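Local coordinates for major Capsid Protein VP1 (Chimpanzee polyomavirus Bob, PDB 6Y9I) that assembles as pentamers that build the polyomavirus capsid and, as the outer coat protein, probably recognises glycan receptors on host cells, at residues A[20-25]-A[283-288]; A[96-101]-A[275-280]; A[146-151]-A[199-204]. One frame throughout, in Å; residues are numbered along the deposited sequence.

Interaction 1 (A[20-25]-A[283-288]); sequences TEIELY and VTLRKR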
ATOM      1  N   THR A  20      -2.119  -9.691 -36.068  1.00 30.56           N
ATOM      2  CA  THR A  20      -1.635 -11.028 -35.687  1.00 32.00           C
ATOM      3  C   THR A  20      -1.317 -10.990 -34.193  1.00 34.22           C
ATOM      4  O   THR A  20      -1.291  -9.895 -33.610  1.00 34.74           O
ATOM      5  CB  THR A  20      -0.459 -11.453 -36.569  1.00 33.59           C
ATOM      6  OG1 THR A  20      -0.286 -12.857 -36.372  1.00 38.26           O
ATOM      7  CG2 THR A  20       0.817 -10.695 -36.282  1.00 32.72           C
ATOM      8  N   GLU A  21      -1.086 -12.163 -33.630  1.00 33.51           N
ATOM      9  CA  GLU A  21      -0.902 -12.398 -32.182  1.00 34.52           C
ATOM     10  C   GLU A  21       0.250 -13.383 -32.033  1.00 30.45           C
ATOM     11  O   GLU A  21       0.266 -14.358 -32.785  1.00 32.19           O
ATOM     12  CB  GLU A  21      -2.216 -12.967 -31.664  1.00 39.46           C
ATOM     13  CG  GLU A  21      -2.362 -13.018 -30.168  1.00 47.18           C
ATOM     14  CD  GLU A  21      -3.697 -13.658 -29.801  1.00 53.35           C
ATOM     15  OE1 GLU A  21      -3.780 -14.920 -29.721  1.00 58.32           O
ATOM     16  OE2 GLU A  21      -4.663 -12.906 -29.661  1.00 52.24           O
ATOM     17  N   ILE A  22       1.201 -13.136 -31.138  1.00 28.19           N
ATOM     18  CA  ILE A  22       2.276 -14.129 -30.892  1.00 29.73           C
ATOM     19  C   ILE A  22       2.287 -14.398 -29.385  1.00 27.30           C
ATOM     20  O   ILE A  22       1.910 -13.525 -28.627  1.00 26.16           O
ATOM     21  CB  ILE A  22       3.634 -13.686 -31.469  1.00 34.71           C
ATOM     22  CG1 ILE A  22       4.242 -12.539 -30.673  1.00 38.19           C
ATOM     23  CG2 ILE A  22       3.527 -13.357 -32.953  1.00 36.70           C
ATOM     24  CD1 ILE A  22       5.094 -13.014 -29.503  1.00 43.00           C
ATOM     25  N   GLU A  23       2.616 -15.615 -29.003  1.00 26.57           N
ATOM     26  CA  GLU A  23       2.645 -16.011 -27.576  1.00 28.25           C
ATOM     27  C   GLU A  23       3.956 -16.765 -27.330  1.00 28.96           C
ATOM     28  O   GLU A  23       4.451 -17.422 -28.249  1.00 26.36           O
ATOM     29  CB  GLU A  23       1.322 -16.677 -27.198  1.00 32.71           C
ATOM     30  CG  GLU A  23       1.153 -18.124 -27.605  1.00 39.93           C
ATOM     31  CD  GLU A  23      -0.143 -18.752 -27.095  1.00 46.26           C
ATOM     32  OE1 GLU A  23      -0.322 -19.973 -27.325  1.00 53.66           O
ATOM     33  OE2 GLU A  23      -0.966 -18.030 -26.442  1.00 43.92           O
ATOM     34  N   LEU A  24       4.557 -16.551 -26.163  1.00 25.84           N
ATOM     35  CA  LEU A  24       5.762 -17.293 -25.750  1.00 28.18           C
ATOM     36  C   LEU A  24       5.956 -17.176 -24.242  1.00 27.57           C
ATOM     37  O   LEU A  24       5.295 -16.335 -23.586  1.00 23.53           O
ATOM     38  CB  LEU A  24       6.992 -16.805 -26.504  1.00 32.41           C
ATOM     39  CG  LEU A  24       7.526 -15.426 -26.133  1.00 35.79           C
ATOM     40  CD1 LEU A  24       9.012 -15.377 -26.420  1.00 39.34           C
ATOM     41  CD2 LEU A  24       6.790 -14.334 -26.885  1.00 35.37           C
ATOM     42  N   TYR A  25       6.785 -18.072 -23.733  1.00 25.19           N
ATOM     43  CA  TYR A  25       7.248 -18.107 -22.331  1.00 25.47           C
ATOM     44  C   TYR A  25       8.712 -17.743 -22.337  1.00 26.65           C
ATOM     45  O   TYR A  25       9.417 -18.180 -23.288  1.00 24.14           O
ATOM     46  CB  TYR A  25       7.085 -19.494 -21.724  1.00 28.14           C
ATOM     47  CG  TYR A  25       5.769 -19.702 -21.041  1.00 29.92           C
ATOM     48  CD1 TYR A  25       5.471 -19.016 -19.877  1.00 33.20           C
ATOM     49  CD2 TYR A  25       4.833 -20.589 -21.542  1.00 34.16           C
ATOM     50  CE1 TYR A  25       4.274 -19.215 -19.218  1.00 31.42           C
ATOM     51  CE2 TYR A  25       3.622 -20.789 -20.902  1.00 33.85           C
ATOM     52  CZ  TYR A  25       3.350 -20.107 -19.728  1.00 35.05           C
ATOM     53  OH  TYR A  25       2.174 -20.296 -19.063  1.00 34.35           O
ATOM     54  N   VAL A 283       1.329 -10.966 -27.361  1.00 23.06           N
ATOM     55  CA  VAL A 283       1.503  -9.619 -27.945  1.00 22.41           C
ATOM     56  C   VAL A 283       0.613  -9.551 -29.182  1.00 23.22           C
ATOM     57  O   VAL A 283       0.695 -10.460 -30.025  1.00 23.52           O
ATOM     58  CB  VAL A 283       2.985  -9.358 -28.289  1.00 23.55           C
ATOM     59  CG1 VAL A 283       3.176  -7.970 -28.886  1.00 24.51           C
ATOM     60  CG2 VAL A 283       3.878  -9.549 -27.087  1.00 22.25           C
ATOM     61  N   THR A 284      -0.205  -8.509 -29.269  1.00 25.06           N
ATOM     62  CA  THR A 284      -1.071  -8.215 -30.433  1.00 25.79           C
ATOM     63  C   THR A 284      -0.354  -7.190 -31.315  1.00 26.26           C
ATOM     64  O   THR A 284       0.110  -6.145 -30.793  1.00 24.57           O
ATOM     65  CB  THR A 284      -2.447  -7.704 -29.994  1.00 26.68           C
ATOM     66  OG1 THR A 284      -3.047  -8.706 -29.175  1.00 27.42           O
ATOM     67  CG2 THR A 284      -3.357  -7.422 -31.165  1.00 29.42           C
ATOM     68  N   LEU A 285      -0.241  -7.483 -32.607  1.00 27.93           N
ATOM     69  CA  LEU A 285       0.453  -6.603 -33.573  1.00 25.87           C
ATOM     70  C   LEU A 285      -0.472  -6.269 -34.740  1.00 25.08           C
ATOM     71  O   LEU A 285      -1.330  -7.099 -35.100  1.00 23.29           O
ATOM     72  CB  LEU A 285       1.720  -7.305 -34.058  1.00 28.31           C
ATOM     73  CG  LEU A 285       2.707  -7.684 -32.948  1.00 25.67           C
ATOM     74  CD1 LEU A 285       2.648  -9.177 -32.672  1.00 24.05           C
ATOM     75  CD2 LEU A 285       4.120  -7.269 -33.325  1.00 26.04           C
ATOM     76  N   ARG A 286      -0.311  -5.067 -35.280  1.00 25.54           N
ATOM     77  CA  ARG A 286      -1.045  -4.616 -36.496  1.00 26.55           C
ATOM     78  C   ARG A 286      -0.036  -4.102 -37.529  1.00 27.78           C
ATOM     79  O   ARG A 286       1.097  -3.708 -37.164  1.00 29.90           O
ATOM     80  CB  ARG A 286      -2.084  -3.553 -36.141  1.00 25.25           C
ATOM     81  CG  ARG A 286      -1.476  -2.232 -35.712  1.00 24.14           C
ATOM     82  CD  ARG A 286      -2.492  -1.210 -35.256  1.00 25.14           C
ATOM     83  NE  ARG A 286      -1.789  -0.051 -34.725  1.00 26.89           N
ATOM     84  CZ  ARG A 286      -2.318   0.830 -33.895  1.00 30.54           C
ATOM     85  NH1 ARG A 286      -3.595   0.733 -33.551  1.00 31.56           N
ATOM     86  NH2 ARG A 286      -1.585   1.826 -33.431  1.00 30.83           N
ATOM     87  N   LYS A 287      -0.439  -4.127 -38.789  1.00 29.26           N
ATOM     88  CA  LYS A 287       0.395  -3.652 -39.910  1.00 32.71           C
ATOM     89  C   LYS A 287       0.374  -2.125 -39.867  1.00 29.92           C
ATOM     90  O   LYS A 287      -0.721  -1.563 -39.723  1.00 33.12           O
ATOM     91  CB  LYS A 287      -0.128  -4.215 -41.229  1.00 32.36           C
ATOM     92  CG  LYS A 287       0.032  -5.711 -41.386  1.00 35.94           C
ATOM     93  CD  LYS A 287      -0.579  -6.185 -42.665  1.00 38.49           C
ATOM     94  CE  LYS A 287      -0.410  -7.669 -42.898  1.00 42.78           C
ATOM     95  NZ  LYS A 287      -1.309  -8.093 -43.995  1.00 47.90           N
ATOM     96  N   ARG A 288       1.547  -1.511 -39.925  1.00 25.52           N
ATOM     97  CA  ARG A 288       1.734  -0.037 -40.002  1.00 27.62           C
ATOM     98  C   ARG A 288       2.491   0.298 -41.292  1.00 28.72           C
ATOM     99  O   ARG A 288       3.553  -0.332 -41.572  1.00 25.65           O
ATOM    100  CB  ARG A 288       2.481   0.461 -38.760  1.00 26.97           C
ATOM    101  CG  ARG A 288       2.892   1.924 -38.803  1.00 28.51           C
ATOM    102  CD  ARG A 288       1.772   2.921 -38.601  1.00 28.90           C
ATOM    103  NE  ARG A 288       1.316   2.921 -37.223  1.00 29.11           N
ATOM    104  CZ  ARG A 288       0.759   3.959 -36.614  1.00 31.68           C
ATOM    105  NH1 ARG A 288       0.562   5.087 -37.282  1.00 30.47           N
ATOM    106  NH2 ARG A 288       0.420   3.868 -35.338  1.00 29.44           N
TER
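The carbonyl oxygen of Thr20 takes the N-H of Leu285 in an almost perfectly straight bond, Thr20 O to Leu285 N 2.8 Å with 177° at the hydrogen. Its return partner, Thr20 N to Leu285 O, is 2.9 Å long and completes an antiparallel hydrogen-bonded pair. Two residues on, Ile22 and Val283 repeat the pattern, with Ile22 N to Val283 O and Val283 N to Ile22 O both at 2.9 Å. Between these two hydrogen-bonded pairs sits the non-hydrogen-bonded pair of Glu21 and Thr284, where the CA-H of Glu21 leans on the carbonyl of Val283 (CA to O 3.3 Å).

The side chains sort onto two faces. Thr20, Ile22, Val283 and Leu285 share one; Glu21 and Thr284 share the other. Ile22 carries the apolar contact: its CG1 sits between the backbone N and the carbonyl carbon (chi1 72°), and this branch lies alongside Val283, CG1 to CB 4.2 Å, while also touching Leu285, CG1 to CD1 4.2 Å. Thr20 runs beside Leu285 in the same direction and offers its methyl CG2 to the leucine CB. On the other face Glu21 extends its chain away from the backbone, and a magnesium ion lies about 5 Å from that side chain.

Such pairing of the first and last strands of the chain belongs to the jelly-roll of the VP1 coat protein. Strand 272-291 has a second neighbour here: the backbone of Thr284 also bonds to Val92 and Ser93, so 283-288 runs between strands 8-26 and 87-98. Strand 252-265 meets the Ile22 face, with Leu253 packed against both Ile22 and Val283.

Interaction 2 (A[96-101]-A[275-280]); sequences TEIVGI and RGLPRY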
ATOM      1  N   THR A  96       0.656 -10.160 -20.157  1.00 21.28           N
ATOM      2  CA  THR A  96       1.833 -10.828 -19.577  1.00 22.21           C
ATOM      3  C   THR A  96       1.435 -11.362 -18.206  1.00 22.39           C
ATOM      4  O   THR A  96       0.597 -10.745 -17.519  1.00 20.66           O
ATOM      5  CB  THR A  96       3.065  -9.914 -19.626  1.00 22.51           C
ATOM      6  OG1 THR A  96       4.166 -10.716 -19.220  1.00 23.29           O
ATOM      7  CG2 THR A  96       2.953  -8.702 -18.727  1.00 23.51           C
ATOM      8  N   GLU A  97       2.012 -12.483 -17.830  1.00 19.93           N
ATOM      9  CA  GLU A  97       1.647 -13.155 -16.581  1.00 22.45           C
ATOM     10  C   GLU A  97       2.873 -13.855 -16.018  1.00 21.18           C
ATOM     11  O   GLU A  97       3.581 -14.525 -16.790  1.00 19.70           O
ATOM     12  CB  GLU A  97       0.563 -14.180 -16.874  1.00 25.60           C
ATOM     13  CG  GLU A  97       0.160 -14.942 -15.656  1.00 29.60           C
ATOM     14  CD  GLU A  97      -1.147 -14.448 -15.100  1.00 36.66           C
ATOM     15  OE1 GLU A  97      -1.279 -13.205 -14.946  1.00 41.31           O
ATOM     16  OE2 GLU A  97      -2.028 -15.313 -14.863  1.00 40.28           O
ATOM     17  N   ILE A  98       3.107 -13.706 -14.715  1.00 21.55           N
ATOM     18  CA  ILE A  98       4.053 -14.579 -13.973  1.00 21.67           C
ATOM     19  C   ILE A  98       3.342 -15.893 -13.668  1.00 21.14           C
ATOM     20  O   ILE A  98       2.311 -15.890 -12.945  1.00 21.36           O
ATOM     21  CB  ILE A  98       4.530 -13.883 -12.694  1.00 22.58           C
ATOM     22  CG1 ILE A  98       5.172 -12.539 -13.005  1.00 23.90           C
ATOM     23  CG2 ILE A  98       5.447 -14.775 -11.871  1.00 22.90           C
ATOM     24  CD1 ILE A  98       5.188 -11.608 -11.821  1.00 25.84           C
ATOM     25  N   VAL A  99       3.891 -17.000 -14.130  1.00 20.79           N
ATOM     26  CA  VAL A  99       3.214 -18.321 -13.989  1.00 22.31           C
ATOM     27  C   VAL A  99       3.831 -19.116 -12.845  1.00 21.07           C
ATOM     28  O   VAL A  99       5.075 -19.125 -12.727  1.00 24.34           O
ATOM     29  CB  VAL A  99       3.244 -19.129 -15.303  1.00 26.05           C
ATOM     30  CG1 VAL A  99       2.613 -20.489 -15.112  1.00 27.36           C
ATOM     31  CG2 VAL A  99       2.493 -18.382 -16.388  1.00 28.21           C
ATOM     32  N   GLY A 100       2.981 -19.741 -12.035  1.00 22.00           N
ATOM     33  CA  GLY A 100       3.382 -20.616 -10.922  1.00 21.13           C
ATOM     34  C   GLY A 100       3.464 -19.890  -9.589  1.00 20.54           C
ATOM     35  O   GLY A 100       4.170 -20.377  -8.698  1.00 22.27           O
ATOM     36  N   ILE A 101       2.701 -18.807  -9.408  1.00 21.66           N
ATOM     37  CA  ILE A 101       2.739 -17.962  -8.182  1.00 21.19           C
ATOM     38  C   ILE A 101       2.295 -18.805  -6.982  1.00 21.47           C
ATOM     39  O   ILE A 101       2.882 -18.656  -5.899  1.00 21.91           O
ATOM     40  CB  ILE A 101       1.903 -16.686  -8.388  1.00 20.82           C
ATOM     41  CG1 ILE A 101       2.640 -15.751  -9.352  1.00 20.86           C
ATOM     42  CG2 ILE A 101       1.550 -16.025  -7.052  1.00 20.99           C
ATOM     43  CD1 ILE A 101       1.837 -14.532  -9.831  1.00 20.64           C
ATOM     44  N   ARG A 275      14.989 -17.197  -6.159  1.00 20.20           N
ATOM     45  CA  ARG A 275      14.003 -17.999  -6.920  1.00 21.02           C
ATOM     46  C   ARG A 275      13.342 -17.095  -7.967  1.00 21.22           C
ATOM     47  O   ARG A 275      12.928 -15.980  -7.611  1.00 23.10           O
ATOM     48  CB  ARG A 275      13.018 -18.625  -5.927  1.00 20.96           C
ATOM     49  CG  ARG A 275      11.870 -19.409  -6.539  1.00 21.49           C
ATOM     50  CD  ARG A 275      12.287 -20.463  -7.554  1.00 21.94           C
ATOM     51  NE  ARG A 275      11.149 -21.254  -7.972  1.00 21.70           N
ATOM     52  CZ  ARG A 275      11.070 -21.924  -9.139  1.00 24.93           C
ATOM     53  NH1 ARG A 275      12.053 -21.876 -10.016  1.00 25.72           N
ATOM     54  NH2 ARG A 275      10.014 -22.657  -9.435  1.00 23.40           N
ATOM     55  N   GLY A 276      13.268 -17.551  -9.229  1.00 20.38           N
ATOM     56  CA  GLY A 276      12.548 -16.870 -10.316  1.00 19.40           C
ATOM     57  C   GLY A 276      11.397 -17.727 -10.824  1.00 20.08           C
ATOM     58  O   GLY A 276      11.448 -18.955 -10.659  1.00 19.53           O
ATOM     59  N   LEU A 277      10.414 -17.110 -11.471  1.00 19.87           N
ATOM     60  CA  LEU A 277       9.299 -17.827 -12.125  1.00 20.73           C
ATOM     61  C   LEU A 277       9.274 -17.470 -13.604  1.00 21.96           C
ATOM     62  O   LEU A 277       9.736 -16.412 -14.023  1.00 21.40           O
ATOM     63  CB  LEU A 277       7.976 -17.485 -11.435  1.00 22.22           C
ATOM     64  CG  LEU A 277       7.839 -18.025 -10.017  1.00 22.39           C
ATOM     65  CD1 LEU A 277       6.572 -17.529  -9.329  1.00 23.80           C
ATOM     66  CD2 LEU A 277       7.885 -19.537 -10.023  1.00 23.10           C
ATOM     67  N   PRO A 278       8.736 -18.383 -14.438  1.00 23.21           N
ATOM     68  CA  PRO A 278       8.546 -18.107 -15.858  1.00 22.59           C
ATOM     69  C   PRO A 278       7.483 -17.026 -16.089  1.00 22.38           C
ATOM     70  O   PRO A 278       6.531 -16.899 -15.285  1.00 20.86           O
ATOM     71  CB  PRO A 278       8.077 -19.445 -16.443  1.00 22.13           C
ATOM     72  CG  PRO A 278       7.602 -20.279 -15.272  1.00 25.28           C
ATOM     73  CD  PRO A 278       8.250 -19.710 -14.033  1.00 23.36           C
ATOM     74  N   ARG A 279       7.657 -16.289 -17.180  1.00 22.65           N
ATOM     75  CA  ARG A 279       6.764 -15.201 -17.619  1.00 20.98           C
ATOM     76  C   ARG A 279       6.181 -15.556 -19.000  1.00 21.55           C
ATOM     77  O   ARG A 279       6.916 -15.894 -19.963  1.00 21.09           O
ATOM     78  CB  ARG A 279       7.472 -13.842 -17.642  1.00 21.56           C
ATOM     79  CG  ARG A 279       6.560 -12.717 -18.117  1.00 20.75           C
ATOM     80  CD  ARG A 279       7.171 -11.338 -17.997  1.00 20.61           C
ATOM     81  NE  ARG A 279       7.250 -10.866 -16.609  1.00 19.80           N
ATOM     82  CZ  ARG A 279       6.254 -10.313 -15.943  1.00 20.86           C
ATOM     83  NH1 ARG A 279       5.073 -10.140 -16.519  1.00 20.77           N
ATOM     84  NH2 ARG A 279       6.451  -9.890 -14.707  1.00 21.90           N
ATOM     85  N   TYR A 280       4.867 -15.491 -19.096  1.00 22.11           N
ATOM     86  CA  TYR A 280       4.134 -15.621 -20.368  1.00 21.11           C
ATOM     87  C   TYR A 280       3.941 -14.243 -21.004  1.00 22.38           C
ATOM     88  O   TYR A 280       3.630 -13.265 -20.288  1.00 18.85           O
ATOM     89  CB  TYR A 280       2.782 -16.258 -20.091  1.00 21.48           C
ATOM     90  CG  TYR A 280       1.874 -16.276 -21.280  1.00 22.06           C
ATOM     91  CD1 TYR A 280       1.963 -17.280 -22.234  1.00 21.44           C
ATOM     92  CD2 TYR A 280       0.899 -15.313 -21.407  1.00 22.86           C
ATOM     93  CE1 TYR A 280       1.117 -17.277 -23.328  1.00 22.74           C
ATOM     94  CE2 TYR A 280       0.030 -15.314 -22.479  1.00 25.86           C
ATOM     95  CZ  TYR A 280       0.128 -16.320 -23.418  1.00 23.62           C
ATOM     96  OH  TYR A 280      -0.744 -16.269 -24.444  1.00 28.35           O
TER
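Glu97 and Tyr280 form an antiparallel hydrogen-bonded pair, Tyr280 N to Glu97 O 2.8 Å and Glu97 N to Tyr280 O 3.0 Å, with Ile98 and Arg279 as the non-hydrogen-bonded pair that follows. This is the edge-to-edge joining of strands 87-98 and 272-291 in the VP1 jelly-roll. The regular strand of the first segment stops at Ile98, yet one more backbone bond follows it, Val99 N to Pro278 O.

Tyr280 O is gripped twice: besides the N-H of Glu97 it accepts the hydroxyl of Thr96, OG1 to O 2.8 Å, and the two donors come in from opposite faces of the carbonyl plane. With its proton spent there, Thr96 OG1 in turn accepts Arg279 NH1 at 2.9 Å, almost exactly in the guanidinium plane. Arg279 leaves its backbone extended and turns at chi3 (-73°), which folds the guanidinium back over the first segment. Ile98 CG1 lies over one face of that group, 3.4 Å from Arg279 NH2, and Asp259 salt-bridges the same nitrogen; the in-plane bond to Thr96, the salt bridge and the packing of Ile98 together limit the rotation of the guanidinium. The other branch of Ile98, CG2, touches Leu277 CB, the two side chains crossing at about a right angle.

On the opposite face Glu97 reaches Tyr214 of the second subunit, which puts the joint at the pentamer interface, while Tyr280 OH bonds to Glu23 of its own chain. Buried beside all this is Val99 O, which has no hydrogen-bonding partner in the model; its near neighbours across the contact are carbons, Leu277 CB at 3.6 Å and Pro278 CD at 3.5 Å from that oxygen.

Interaction 3 (A[146-151]-A[199-204]); sequences GIESNA and IEEWSP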
ATOM      1  N   GLY A 146      24.692   0.091 -17.437  1.00 21.67           N
ATOM      2  CA  GLY A 146      25.449  -0.621 -16.413  1.00 21.68           C
ATOM      3  C   GLY A 146      25.686   0.230 -15.206  1.00 21.56           C
ATOM      4  O   GLY A 146      25.737   1.459 -15.313  1.00 27.62           O
ATOM      5  N   ILE A 147      25.792  -0.455 -14.079  1.00 22.46           N
ATOM      6  CA  ILE A 147      26.159   0.106 -12.768  1.00 23.18           C
ATOM      7  C   ILE A 147      26.765  -1.033 -11.932  1.00 24.13           C
ATOM      8  O   ILE A 147      26.642  -2.230 -12.321  1.00 26.20           O
ATOM      9  CB  ILE A 147      24.895   0.712 -12.143  1.00 23.83           C
ATOM     10  CG1 ILE A 147      25.230   1.721 -11.046  1.00 23.19           C
ATOM     11  CG2 ILE A 147      23.977  -0.392 -11.643  1.00 26.15           C
ATOM     12  CD1 ILE A 147      24.027   2.258 -10.362  1.00 26.05           C
ATOM     13  N   GLU A 148      27.443  -0.674 -10.853  1.00 24.53           N
ATOM     14  CA  GLU A 148      27.905  -1.619  -9.810  1.00 24.17           C
ATOM     15  C   GLU A 148      27.458  -1.040  -8.468  1.00 24.27           C
ATOM     16  O   GLU A 148      27.609   0.193  -8.301  1.00 25.79           O
ATOM     17  CB  GLU A 148      29.428  -1.784  -9.837  1.00 26.47           C
ATOM     18  CG  GLU A 148      29.966  -2.407 -11.109  1.00 27.90           C
ATOM     19  CD  GLU A 148      29.662  -3.879 -11.230  1.00 29.13           C
ATOM     20  OE1 GLU A 148      29.445  -4.538 -10.180  1.00 33.72           O
ATOM     21  OE2 GLU A 148      29.667  -4.373 -12.362  1.00 29.48           O
ATOM     22  N   SER A 149      26.946  -1.873  -7.562  1.00 23.41           N
ATOM     23  CA  SER A 149      26.761  -1.503  -6.135  1.00 23.33           C
ATOM     24  C   SER A 149      28.152  -1.367  -5.488  1.00 24.04           C
ATOM     25  O   SER A 149      28.372  -0.399  -4.736  1.00 23.70           O
ATOM     26  CB  SER A 149      25.887  -2.517  -5.451  1.00 25.65           C
ATOM     27  OG  SER A 149      26.318  -3.834  -5.790  1.00 27.20           O
ATOM     28  N   ASN A 150      29.080  -2.278  -5.812  1.00 23.41           N
ATOM     29  CA  ASN A 150      30.500  -2.252  -5.346  1.00 24.67           C
ATOM     30  C   ASN A 150      31.410  -2.347  -6.580  1.00 24.59           C
ATOM     31  O   ASN A 150      31.557  -3.441  -7.145  1.00 22.91           O
ATOM     32  CB  ASN A 150      30.841  -3.372  -4.357  1.00 25.25           C
ATOM     33  CG  ASN A 150      30.020  -3.388  -3.084  1.00 25.19           C
ATOM     34  OD1 ASN A 150      29.581  -4.456  -2.654  1.00 28.42           O
ATOM     35  ND2 ASN A 150      29.854  -2.240  -2.454  1.00 23.71           N
ATOM     36  N   ALA A 151      31.987  -1.227  -7.000  1.00 25.77           N
ATOM     37  CA  ALA A 151      32.757  -1.182  -8.259  1.00 28.69           C
ATOM     38  C   ALA A 151      33.884  -2.237  -8.225  1.00 29.17           C
ATOM     39  O   ALA A 151      34.204  -2.754  -9.307  1.00 26.32           O
ATOM     40  CB  ALA A 151      33.270   0.208  -8.510  1.00 29.74           C
ATOM     41  N   ILE A 199      21.065  -8.793 -13.516  1.00 20.68           N
ATOM     42  CA  ILE A 199      20.127  -7.759 -12.998  1.00 21.87           C
ATOM     43  C   ILE A 199      20.889  -6.802 -12.097  1.00 20.69           C
ATOM     44  O   ILE A 199      20.632  -5.590 -12.180  1.00 21.62           O
ATOM     45  CB  ILE A 199      18.959  -8.483 -12.294  1.00 22.88           C
ATOM     46  CG1 ILE A 199      18.087  -9.174 -13.346  1.00 23.80           C
ATOM     47  CG2 ILE A 199      18.159  -7.562 -11.383  1.00 22.23           C
ATOM     48  CD1 ILE A 199      17.237 -10.289 -12.794  1.00 23.55           C
ATOM     49  N   GLU A 200      21.769  -7.319 -11.249  1.00 20.88           N
ATOM     50  CA  GLU A 200      22.460  -6.473 -10.242  1.00 22.98           C
ATOM     51  C   GLU A 200      23.452  -5.504 -10.908  1.00 23.36           C
ATOM     52  O   GLU A 200      23.903  -4.587 -10.196  1.00 23.62           O
ATOM     53  CB  GLU A 200      23.148  -7.313  -9.167  1.00 24.65           C
ATOM     54  CG  GLU A 200      24.329  -8.136  -9.668  1.00 23.97           C
ATOM     55  CD  GLU A 200      24.718  -9.217  -8.674  1.00 29.18           C
ATOM     56  OE1 GLU A 200      24.105 -10.341  -8.711  1.00 28.00           O
ATOM     57  OE2 GLU A 200      25.617  -8.924  -7.834  1.00 32.19           O
ATOM     58  N   GLU A 201      23.750  -5.648 -12.199  1.00 22.45           N
ATOM     59  CA  GLU A 201      24.690  -4.739 -12.905  1.00 23.25           C
ATOM     60  C   GLU A 201      24.042  -3.986 -14.064  1.00 21.64           C
ATOM     61  O   GLU A 201      24.651  -2.998 -14.487  1.00 23.18           O
ATOM     62  CB  GLU A 201      25.880  -5.502 -13.467  1.00 24.80           C
ATOM     63  CG  GLU A 201      26.742  -6.167 -12.396  1.00 26.23           C
ATOM     64  CD  GLU A 201      27.830  -7.042 -13.002  1.00 27.24           C
ATOM     65  OE1 GLU A 201      27.536  -8.145 -13.506  1.00 27.61           O
ATOM     66  OE2 GLU A 201      28.960  -6.581 -13.022  1.00 31.27           O
ATOM     67  N   TRP A 202      22.868  -4.406 -14.543  1.00 21.94           N
ATOM     68  CA  TRP A 202      22.253  -3.843 -15.782  1.00 21.87           C
ATOM     69  C   TRP A 202      20.796  -3.466 -15.525  1.00 22.78           C
ATOM     70  O   TRP A 202      20.068  -4.324 -15.005  1.00 22.90           O
ATOM     71  CB  TRP A 202      22.318  -4.819 -16.953  1.00 22.07           C
ATOM     72  CG  TRP A 202      23.715  -5.173 -17.364  1.00 23.35           C
ATOM     73  CD1 TRP A 202      24.392  -6.316 -17.074  1.00 24.02           C
ATOM     74  CD2 TRP A 202      24.609  -4.362 -18.146  1.00 23.43           C
ATOM     75  NE1 TRP A 202      25.641  -6.284 -17.632  1.00 23.57           N
ATOM     76  CE2 TRP A 202      25.797  -5.113 -18.322  1.00 23.39           C
ATOM     77  CE3 TRP A 202      24.496  -3.124 -18.783  1.00 22.35           C
ATOM     78  CZ2 TRP A 202      26.885  -4.632 -19.052  1.00 22.61           C
ATOM     79  CZ3 TRP A 202      25.561  -2.665 -19.541  1.00 23.84           C
ATOM     80  CH2 TRP A 202      26.747  -3.395 -19.645  1.00 22.20           C
ATOM     81  N   SER A 203      20.420  -2.272 -15.965  1.00 20.35           N
ATOM     82  CA  SER A 203      19.043  -1.721 -15.912  1.00 23.72           C
ATOM     83  C   SER A 203      18.648  -1.325 -17.322  1.00 22.08           C
ATOM     84  O   SER A 203      19.500  -0.974 -18.121  1.00 20.50           O
ATOM     85  CB  SER A 203      18.958  -0.524 -15.000  1.00 23.25           C
ATOM     86  OG  SER A 203      19.154  -0.930 -13.657  1.00 26.34           O
ATOM     87  N   PRO A 204      17.341  -1.320 -17.648  1.00 24.05           N
ATOM     88  CA  PRO A 204      16.886  -0.751 -18.910  1.00 25.26           C
ATOM     89  C   PRO A 204      17.321   0.714 -18.953  1.00 24.69           C
ATOM     90  O   PRO A 204      17.287   1.356 -17.933  1.00 23.68           O
ATOM     91  CB  PRO A 204      15.349  -0.920 -18.872  1.00 26.70           C
ATOM     92  CG  PRO A 204      15.014  -1.168 -17.425  1.00 29.55           C
ATOM     93  CD  PRO A 204      16.233  -1.832 -16.823  1.00 27.17           C
TER
HETATM   94  O   HOH W   1      25.815  -4.545  -8.303  1.00 32.42           O
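Glu201 meets Ile147 and Glu148 along its whole length. Its CB sits 3.5 Å from Ile147 O. CG, placed anti to the carbonyl carbon (chi1 -63°), comes next to the carboxylate of Glu148, 3.4 Å from Glu148 OE2, and Glu201 CD lies 3.3 Å from that same oxygen. At the tip the two acids lie side by side with their planes 71° apart, and Glu201 OE2 stands only 2.4 Å from Glu148 OE2. The remaining oxygens are taken elsewhere: Glu201 OE1 by His165 ND1, Glu148 OE1 by Tyr155 OH.

The backbones join by one bond, Ile147 N to Glu201 O at 2.8 Å. Beyond it Gly146 and Trp202 form a non-hydrogen-bonded antiparallel bridge, with Trp202 CE3 3.5 Å from Gly146 N. This pairs 202-204, an outer strand of the small antiparallel sheet, with its central strand 142-146. Farther along, a water accepts from Ser149 N and donates to Glu200 O, linking the two backbones, while Glu200 itself turns to His108 of the third subunit.

Two buried carboxylates so close would repel if both were ionised, so one of them probably carries a proton shared across the short approach.

How the interactions relate
From the N terminus the chain passes 20-25, then 96-101, then 146-151; it returns through 199-204, 275-280 and finally 283-288. The three contacts therefore lie one within another and none cross: interaction 3 closes the innermost loop, interaction 2 the next, and interaction 1 spans nearly the whole chain. Interactions 1 and 2 share strand 272-291 and meet directly, since Tyr25 packs on Val99 and on Tyr280; between them they join strands 8-26 and 87-98 to that common strand in one sheet. Interaction 3 stands across the chain's centre, about 23 Å from interaction 2 centre to centre, and joins the end of strand 142-146 and the loop after it to strand 202-204 in a separate small sheet, next to the third subunit.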